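Local coordinates for DynE8 (PDB 4AMM), which probably transfers acyl units from coenzyme A to the acyl carrier protein, as the acyltransferase domain of an iterative polyketide synthase of enediyne biosynthesis, at residues 4-9 against 52-57. Residues are numbered along the deposited sequence; the frame is centred on the assembly and turned at random.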
# COMPACT_ATOMS: atom_id res chain seq x y z
N GLU A 4 -16.52 4.00 12.17
CA GLU A 4 -16.59 2.98 13.19
C GLU A 4 -16.32 1.64 12.52
O GLU A 4 -16.63 1.43 11.33
CB GLU A 4 -17.97 3.00 13.84
CG GLU A 4 -17.98 2.11 15.06
CD GLU A 4 -16.86 2.57 16.05
OE1 GLU A 4 -17.05 3.56 16.80
OE2 GLU A 4 -15.75 1.98 15.97
N LEU A 5 -15.78 0.68 13.28
CA LEU A 5 -15.54 -0.67 12.82
C LEU A 5 -16.52 -1.62 13.42
O LEU A 5 -16.59 -1.72 14.67
CB LEU A 5 -14.13 -1.08 13.29
CG LEU A 5 -13.76 -2.56 13.04
CD1 LEU A 5 -13.78 -2.91 11.53
CD2 LEU A 5 -12.33 -2.76 13.64
N VAL A 6 -17.29 -2.33 12.60
CA VAL A 6 -18.30 -3.24 13.10
C VAL A 6 -17.98 -4.62 12.61
O VAL A 6 -17.89 -4.89 11.40
CB VAL A 6 -19.70 -2.87 12.56
CG1 VAL A 6 -20.68 -3.82 13.11
CG2 VAL A 6 -19.99 -1.45 12.99
N VAL A 7 -17.63 -5.52 13.58
CA VAL A 7 -17.33 -6.88 13.23
C VAL A 7 -18.31 -7.84 13.86
O VAL A 7 -18.82 -7.55 14.95
CB VAL A 7 -15.88 -7.29 13.65
CG1 VAL A 7 -14.82 -6.33 13.10
CG2 VAL A 7 -15.71 -7.43 15.22
N CYS A 8 -18.47 -8.99 13.23
CA CYS A 8 -19.07 -10.11 13.96
C CYS A 8 -18.84 -11.40 13.24
O CYS A 8 -18.25 -11.44 12.18
CB CYS A 8 -20.51 -9.89 14.28
SG CYS A 8 -21.43 -9.86 12.81
N GLY A 9 -19.32 -12.50 13.86
CA GLY A 9 -19.11 -13.76 13.23
C GLY A 9 -19.97 -14.84 13.84
O GLY A 9 -20.70 -14.60 14.78
N ALA A 52 -17.03 -17.91 10.44
CA ALA A 52 -17.64 -17.11 9.35
C ALA A 52 -17.67 -15.66 9.89
O ALA A 52 -18.11 -15.39 11.01
CB ALA A 52 -19.09 -17.60 9.08
N ARG A 53 -17.16 -14.75 9.04
CA ARG A 53 -16.89 -13.36 9.52
C ARG A 53 -17.46 -12.26 8.63
O ARG A 53 -17.43 -12.38 7.39
CB ARG A 53 -15.38 -13.17 9.63
CG ARG A 53 -14.66 -14.12 10.61
CD ARG A 53 -13.19 -13.80 10.76
NE ARG A 53 -12.59 -14.69 11.78
CZ ARG A 53 -11.42 -14.44 12.39
NH1 ARG A 53 -10.67 -13.34 12.12
NH2 ARG A 53 -10.95 -15.38 13.28
N PHE A 54 -17.87 -11.23 9.28
CA PHE A 54 -18.34 -9.97 8.64
C PHE A 54 -17.54 -8.90 9.27
O PHE A 54 -17.39 -8.81 10.50
CB PHE A 54 -19.83 -9.76 8.92
CG PHE A 54 -20.36 -8.39 8.60
CD1 PHE A 54 -20.29 -7.43 9.55
CD2 PHE A 54 -20.90 -8.16 7.35
CE1 PHE A 54 -20.77 -6.14 9.31
CE2 PHE A 54 -21.39 -6.86 7.08
CZ PHE A 54 -21.31 -5.88 8.04
N ALA A 55 -17.10 -7.87 8.48
CA ALA A 55 -16.58 -6.65 9.08
C ALA A 55 -16.85 -5.49 8.12
O ALA A 55 -16.64 -5.69 6.90
CB ALA A 55 -15.02 -6.77 9.27
N ALA A 56 -17.19 -4.33 8.66
CA ALA A 56 -17.43 -3.16 7.81
C ALA A 56 -16.95 -1.97 8.55
O ALA A 56 -17.14 -1.79 9.77
CB ALA A 56 -18.93 -3.05 7.55
N ALA A 57 -16.40 -1.03 7.77
CA ALA A 57 -16.12 0.29 8.28
C ALA A 57 -17.28 1.20 7.85
O ALA A 57 -17.55 1.26 6.65
CB ALA A 57 -14.82 0.79 7.68
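A52 O stands only 2.9 Å from G9 CA, an approach across the antiparallel strand pair that a glycine permits, since a CB at this position would clash with that oxygen. Further along, the F54 ring lies beside its own cross-strand partner C8 and leans diagonally to the carbonyl oxygen of V6. The first torsion sets CG anti to the backbone N (chi1 167°) and the second turns the ring (chi2 -88°); CE1 lies 3.8 Å from V6 O. C8 SG sits 5.3 Å from the ring centroid, obliquely placed, in a Cys sulfur-aromatic contact, and also touches F54 CB. V6 CG1 reaches the ring more loosely, 4.5 Å from F54 CE1.

Beneath these side chains, the hydrogen-bonded pairs V6–A56 and C8–F54 each contribute two reciprocal N-H to O bonds; the bond from V6 N to A56 O measures 2.9 Å and is nearly straight at 170°. Between them, V7 and A55 form a non-hydrogen-bonded pair, where V7 CA approaches F54 O at 3.3 Å in a CA-H...O contact. On the opposite face, V7 CG1 rests against A55 CB at 3.9 Å, with L5 and A57 on the same side.

Both faces are roofed by helices. Helices 13-27 and 61-76 pack over the face of V6, C8, F54 and A56, whereas helix 376-387 covers L5, A55 and A57. R53 directs its guanidinium to that C-terminal region, NH1 hydrogen-bonded to V391 O and NH2 salt-bridged to D392, with F386 in cation-pi contact, while E4 pairs with R401. Such a helix-packed antiparallel sheet, with 4-10 at an outer position and 52-58 beside it, is consistent with the linker subdomain that accompanies polyketide synthase acyltransferases, here with the chain's C-terminal end folded back upon it.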